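Long-range contacts in transcriptional regulator, AsnC family (Agrobacterium tumefaciens str. C58, PDB 3I4P), which probably binds specific DNA sequences to regulate transcription, as an Lrp/AsnC-family regulator that also binds calcium: residues 91-96 with 107-112; 6-11 with 27-32. All coordinates share one frame; numbering follows the deposited sequence.

How the contacts relate
Contact 1 lies in the Lrp/AsnC ligand-binding domain and contact 2 in the winged helix-turn-helix DNA-binding region; their centres are 34 Å apart, on opposite sides of the chain's centre, and they share no helix or strand. Contact 1 is buried throughout, beside the second subunit: neighbouring antiparallel strands are joined by backbone hydrogen bonds and a salt bridge, with valines packed around them. Contact 2 is smaller and only partly buried. There a helix meets the turn between two others with no hydrogen bond across, so it relies on aliphatic packing, with a lysine at its exposed margin. Contact 2 closes along the chain before contact 1 opens.

Contact 1: residues 91-96 with 107-112; sequences EVVEFY and RVVVPD
R107 crosses E94 at a slant and ends against V93. Its CB lies 4.0 Å from E94 CB. The chain bends at chi3 (82°), which brings NE to E94 OE2 at 3.1 Å. This is a salt bridge: the carboxylate oxygen lies close to the guanidinium plane, yet NE meets it from above the carboxylate, the two planes being 76° apart. Further out, V93 CG2 sits over one guanidinium face, offset toward the rim, 3.6 Å from CZ. At the tip, NH1 makes a weak bond to the same OE2 and donates to a water, which in turn donates to OE2, so one carboxylate oxygen takes three donors. E94 OE1 takes a weak bond from Y96 OH, which also bonds Q140 of the second subunit, and forms a long, weak ion pair with R107 NE of that subunit.

V93 and E94 both face R107, a classic beta bulge in the hairpin of strands 92-98 and 104-110, within the ferredoxin-like Lrp/AsnC ligand-binding domain. R107 O accepts V93 N at 2.9 Å and E94 N more weakly. R107 N returns a bond to E94 O at 2.9 Å. Before the bulge, E91 O takes V109 N at 3.2 Å and a CA-H contact from V108. V93 CG1 meets V109 CG2 at 3.9 Å. V92 and V108 point to the face opposite E94 and R107, where F119 of helix 113-126 packs on both. E94, F95 and Y96 pair with an antiparallel strand of the second subunit, extending the sheet across the interface.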
loop_
_atom_site.group_PDB
_atom_site.type_symbol
_atom_site.label_atom_id
_atom_site.label_comp_id
_atom_site.label_asym_id
_atom_site.label_seq_id
_atom_site.Cartn_x
_atom_site.Cartn_y
_atom_site.Cartn_z
ATOM N N GLU A 91 -1.659 -10.594 28.033
ATOM C CA GLU A 91 -2.407 -9.719 27.180
ATOM C C GLU A 91 -2.528 -10.238 25.758
ATOM O O GLU A 91 -3.376 -9.751 25.054
ATOM C CB GLU A 91 -1.809 -8.302 27.094
ATOM C CG GLU A 91 -1.706 -7.600 28.412
ATOM C CD GLU A 91 -0.386 -7.880 29.155
ATOM O OE1 GLU A 91 0.401 -8.775 28.748
ATOM O OE2 GLU A 91 -0.155 -7.192 30.176
ATOM N N VAL A 92 -1.694 -11.177 25.324
ATOM C CA VAL A 92 -1.816 -11.692 23.956
ATOM C C VAL A 92 -2.814 -12.845 24.039
ATOM O O VAL A 92 -2.488 -13.955 24.527
ATOM C CB VAL A 92 -0.471 -12.174 23.378
ATOM C CG1 VAL A 92 -0.669 -12.812 21.980
ATOM C CG2 VAL A 92 0.544 -11.027 23.415
ATOM N N VAL A 93 -4.049 -12.567 23.625
ATOM C CA VAL A 93 -5.084 -13.547 23.857
ATOM C C VAL A 93 -5.247 -14.466 22.643
ATOM O O VAL A 93 -5.788 -15.594 22.753
ATOM C CB VAL A 93 -6.394 -12.909 24.365
ATOM C CG1 VAL A 93 -6.204 -12.394 25.824
ATOM C CG2 VAL A 93 -6.887 -11.864 23.430
ATOM N N GLU A 94 -4.752 -14.005 21.491
ATOM C CA GLU A 94 -4.799 -14.798 20.270
ATOM C C GLU A 94 -3.573 -14.465 19.492
ATOM O O GLU A 94 -3.138 -13.332 19.493
ATOM C CB GLU A 94 -6.061 -14.513 19.432
ATOM C CG GLU A 94 -7.324 -14.866 20.111
ATOM C CD GLU A 94 -8.608 -14.495 19.310
ATOM O OE1 GLU A 94 -8.589 -14.562 18.072
ATOM O OE2 GLU A 94 -9.618 -14.167 19.978
ATOM N N PHE A 95 -3.041 -15.457 18.801
ATOM C CA PHE A 95 -1.729 -15.338 18.150
ATOM C C PHE A 95 -1.693 -16.305 16.990
ATOM O O PHE A 95 -1.838 -17.535 17.187
ATOM C CB PHE A 95 -0.660 -15.667 19.197
ATOM C CG PHE A 95 0.767 -15.587 18.721
ATOM C CD1 PHE A 95 1.157 -14.825 17.630
ATOM C CD2 PHE A 95 1.747 -16.221 19.451
ATOM C CE1 PHE A 95 2.513 -14.733 17.261
ATOM C CE2 PHE A 95 3.094 -16.155 19.066
ATOM C CZ PHE A 95 3.473 -15.392 17.981
ATOM N N TYR A 96 -1.519 -15.754 15.789
ATOM C CA TYR A 96 -1.558 -16.535 14.563
ATOM C C TYR A 96 -0.374 -16.264 13.702
ATOM O O TYR A 96 0.052 -15.107 13.528
ATOM C CB TYR A 96 -2.805 -16.210 13.699
ATOM C CG TYR A 96 -4.089 -16.525 14.382
ATOM C CD1 TYR A 96 -4.704 -17.757 14.233
ATOM C CD2 TYR A 96 -4.669 -15.603 15.229
ATOM C CE1 TYR A 96 -5.866 -18.032 14.888
ATOM C CE2 TYR A 96 -5.807 -15.883 15.909
ATOM C CZ TYR A 96 -6.405 -17.086 15.741
ATOM O OH TYR A 96 -7.562 -17.326 16.441
ATOM N N ARG A 107 -4.002 -10.630 18.702
ATOM C CA ARG A 107 -5.045 -9.860 19.386
ATOM C C ARG A 107 -4.651 -9.643 20.833
ATOM O O ARG A 107 -4.367 -10.609 21.561
ATOM C CB ARG A 107 -6.389 -10.565 19.375
ATOM C CG ARG A 107 -7.482 -9.670 19.874
ATOM C CD ARG A 107 -8.897 -10.170 19.555
ATOM N NE ARG A 107 -9.354 -11.168 20.513
ATOM C CZ ARG A 107 -9.927 -10.947 21.704
ATOM N NH1 ARG A 107 -10.283 -11.987 22.444
ATOM N NH2 ARG A 107 -10.138 -9.741 22.184
ATOM N N VAL A 108 -4.636 -8.374 21.222
ATOM C CA VAL A 108 -4.140 -7.928 22.529
ATOM C C VAL A 108 -5.278 -7.195 23.210
ATOM O O VAL A 108 -6.006 -6.444 22.562
ATOM C CB VAL A 108 -2.872 -6.980 22.370
ATOM C CG1 VAL A 108 -2.496 -6.256 23.697
ATOM C CG2 VAL A 108 -1.677 -7.775 21.774
ATOM N N VAL A 109 -5.448 -7.436 24.506
ATOM C CA VAL A 109 -6.450 -6.703 25.310
ATOM C C VAL A 109 -5.757 -5.952 26.494
ATOM O O VAL A 109 -4.850 -6.474 27.170
ATOM C CB VAL A 109 -7.624 -7.635 25.773
ATOM C CG1 VAL A 109 -8.383 -8.241 24.522
ATOM C CG2 VAL A 109 -7.112 -8.735 26.652
ATOM N N VAL A 110 -6.214 -4.714 26.704
ATOM C CA VAL A 110 -5.659 -3.770 27.669
ATOM C C VAL A 110 -6.800 -2.789 28.023
ATOM O O VAL A 110 -7.816 -2.736 27.309
ATOM C CB VAL A 110 -4.404 -3.003 27.097
ATOM C CG1 VAL A 110 -3.178 -3.924 27.003
ATOM C CG2 VAL A 110 -4.702 -2.346 25.749
ATOM N N PRO A 111 -6.643 -2.003 29.120
ATOM C CA PRO A 111 -7.672 -0.985 29.460
ATOM C C PRO A 111 -7.669 0.261 28.564
ATOM O O PRO A 111 -8.726 0.873 28.355
ATOM C CB PRO A 111 -7.325 -0.589 30.900
ATOM C CG PRO A 111 -5.858 -0.948 31.044
ATOM C CD PRO A 111 -5.674 -2.187 30.214
ATOM N N ASP A 112 -6.501 0.633 28.051
ATOM C CA ASP A 112 -6.345 1.926 27.357
ATOM C C ASP A 112 -5.071 1.983 26.506
ATOM O O ASP A 112 -4.255 1.059 26.553
ATOM C CB ASP A 112 -6.403 3.106 28.351
ATOM C CG ASP A 112 -5.427 2.967 29.532
ATOM O OD1 ASP A 112 -4.329 2.380 29.393
ATOM O OD2 ASP A 112 -5.775 3.484 30.627
HETATM O O HOH W 1 -9.970 -14.805 22.872
#

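Contact 2: residues 6-11 with 27-32; sequences RKILRI and VGLSTT
K7 NZ comes to 3.6 Å from V27 O, the nearest polar approach between the two segments and too long for a hydrogen bond. The lysine chain, bent at chi3 and chi4, brings NZ near this carbonyl where helix 20-27 ends, while its CB rests 3.9 Å from V27 CG1. V27 is the centre of the contact. Its CG1, anti to the carbonyl carbon (chi1 -61°), pushes against helix 3-12 where K7, I8 and I11 converge: I11 CD1 touches it at 3.7 Å, and I8 CG1 lies 4.0 Å away, that side chain running at about a right angle to the valine. I8 extends further, and its CD1 reaches L29 CD2 at 4.2 Å. Between V27 and L29, G28 takes positive phi (79°) in a Schellman motif that ends helix 20-27 and turns the chain toward S30, at the N-cap position of helix 31-43 but without a side-chain capping bond. I8 also packs on I38 and M41 of that helix, and I11 on L23 of helix 20-27. A first helix packed against the turn between two more is characteristic of the three-helix core of a winged helix-turn-helix domain, with helix 31-43 probably the DNA-recognition helix.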
loop_
_atom_site.group_PDB
_atom_site.type_symbol
_atom_site.label_atom_id
_atom_site.label_comp_id
_atom_site.label_asym_id
_atom_site.label_seq_id
_atom_site.Cartn_x
_atom_site.Cartn_y
_atom_site.Cartn_z
ATOM N N ARG A 6 -23.834 -33.644 18.463
ATOM C CA ARG A 6 -23.924 -32.257 18.048
ATOM C C ARG A 6 -24.923 -31.427 18.887
ATOM O O ARG A 6 -24.590 -30.281 19.284
ATOM C CB ARG A 6 -24.260 -32.162 16.569
ATOM C CG ARG A 6 -24.230 -30.728 16.038
ATOM C CD ARG A 6 -24.910 -30.637 14.702
ATOM N NE ARG A 6 -23.969 -30.771 13.619
ATOM C CZ ARG A 6 -24.250 -31.282 12.427
ATOM N NH1 ARG A 6 -25.459 -31.772 12.151
ATOM N NH2 ARG A 6 -23.284 -31.336 11.515
ATOM N N LYS A 7 -26.119 -31.988 19.144
ATOM C CA LYS A 7 -27.120 -31.321 19.993
ATOM C C LYS A 7 -26.554 -31.061 21.390
ATOM O O LYS A 7 -26.758 -29.996 21.938
ATOM C CB LYS A 7 -28.386 -32.160 20.149
ATOM C CG LYS A 7 -29.330 -32.181 18.950
ATOM C CD LYS A 7 -30.284 -33.378 19.033
ATOM C CE LYS A 7 -31.709 -33.058 18.571
ATOM N NZ LYS A 7 -32.650 -32.944 19.750
ATOM N N ILE A 8 -25.835 -32.038 21.943
ATOM C CA ILE A 8 -25.175 -31.888 23.254
ATOM C C ILE A 8 -24.137 -30.752 23.241
ATOM O O ILE A 8 -24.188 -29.862 24.071
ATOM C CB ILE A 8 -24.539 -33.244 23.764
ATOM C CG1 ILE A 8 -25.648 -34.282 24.047
ATOM C CG2 ILE A 8 -23.672 -33.009 25.032
ATOM C CD1 ILE A 8 -25.143 -35.743 24.233
ATOM N N LEU A 9 -23.239 -30.787 22.264
ATOM C CA LEU A 9 -22.192 -29.769 22.095
ATOM C C LEU A 9 -22.731 -28.366 21.850
ATOM O O LEU A 9 -22.144 -27.368 22.310
ATOM C CB LEU A 9 -21.229 -30.150 20.964
ATOM C CG LEU A 9 -20.384 -31.405 21.205
ATOM C CD1 LEU A 9 -19.577 -31.771 19.948
ATOM C CD2 LEU A 9 -19.510 -31.271 22.457
ATOM N N ARG A 10 -23.841 -28.272 21.138
ATOM C CA ARG A 10 -24.424 -26.960 20.848
ATOM C C ARG A 10 -24.858 -26.233 22.129
ATOM O O ARG A 10 -24.725 -24.997 22.244
ATOM C CB ARG A 10 -25.583 -27.141 19.896
ATOM C CG ARG A 10 -26.351 -25.895 19.506
ATOM C CD ARG A 10 -27.212 -26.267 18.214
ATOM N NE ARG A 10 -26.356 -26.282 17.009
ATOM C CZ ARG A 10 -26.405 -27.155 16.002
ATOM N NH1 ARG A 10 -27.293 -28.168 15.994
ATOM N NH2 ARG A 10 -25.563 -27.010 14.967
ATOM N N ILE A 11 -25.365 -27.008 23.090
ATOM C CA ILE A 11 -25.752 -26.460 24.373
ATOM C C ILE A 11 -24.488 -26.230 25.231
ATOM O O ILE A 11 -24.347 -25.170 25.830
ATOM C CB ILE A 11 -26.756 -27.355 25.107
ATOM C CG1 ILE A 11 -28.032 -27.505 24.250
ATOM C CG2 ILE A 11 -27.062 -26.781 26.514
ATOM C CD1 ILE A 11 -28.982 -28.594 24.691
ATOM N N VAL A 27 -31.946 -32.411 25.144
ATOM C CA VAL A 27 -31.566 -33.117 23.912
ATOM C C VAL A 27 -32.387 -34.393 23.574
ATOM O O VAL A 27 -32.050 -35.086 22.610
ATOM C CB VAL A 27 -30.056 -33.504 23.885
ATOM C CG1 VAL A 27 -29.142 -32.239 23.966
ATOM C CG2 VAL A 27 -29.721 -34.521 24.959
ATOM N N GLY A 28 -33.441 -34.701 24.335
ATOM C CA GLY A 28 -34.306 -35.858 24.045
ATOM C C GLY A 28 -33.731 -37.196 24.494
ATOM O O GLY A 28 -34.055 -38.223 23.929
ATOM N N LEU A 29 -32.889 -37.177 25.524
ATOM C CA LEU A 29 -32.149 -38.352 25.993
ATOM C C LEU A 29 -32.410 -38.642 27.477
ATOM O O LEU A 29 -32.703 -37.728 28.268
ATOM C CB LEU A 29 -30.657 -38.106 25.793
ATOM C CG LEU A 29 -29.767 -38.941 24.865
ATOM C CD1 LEU A 29 -30.485 -39.555 23.662
ATOM C CD2 LEU A 29 -28.555 -38.102 24.437
ATOM N N SER A 30 -32.320 -39.922 27.856
ATOM C CA SER A 30 -32.215 -40.279 29.272
ATOM C C SER A 30 -30.835 -39.834 29.799
ATOM O O SER A 30 -29.897 -39.558 29.025
ATOM C CB SER A 30 -32.511 -41.777 29.533
ATOM O OG SER A 30 -31.535 -42.649 29.004
ATOM N N THR A 31 -30.720 -39.750 31.117
ATOM C CA THR A 31 -29.556 -39.124 31.744
ATOM C C THR A 31 -28.247 -39.902 31.512
ATOM O O THR A 31 -27.261 -39.332 31.109
ATOM C CB THR A 31 -29.832 -38.896 33.246
ATOM O OG1 THR A 31 -30.959 -38.010 33.362
ATOM C CG2 THR A 31 -28.590 -38.290 33.959
ATOM N N THR A 32 -28.248 -41.213 31.754
ATOM C CA THR A 32 -27.010 -41.992 31.658
ATOM C C THR A 32 -26.394 -41.942 30.262
ATOM O O THR A 32 -25.226 -41.630 30.149
ATOM C CB THR A 32 -27.196 -43.440 32.139
ATOM O OG1 THR A 32 -27.642 -43.400 33.492
ATOM C CG2 THR A 32 -25.885 -44.246 32.048
#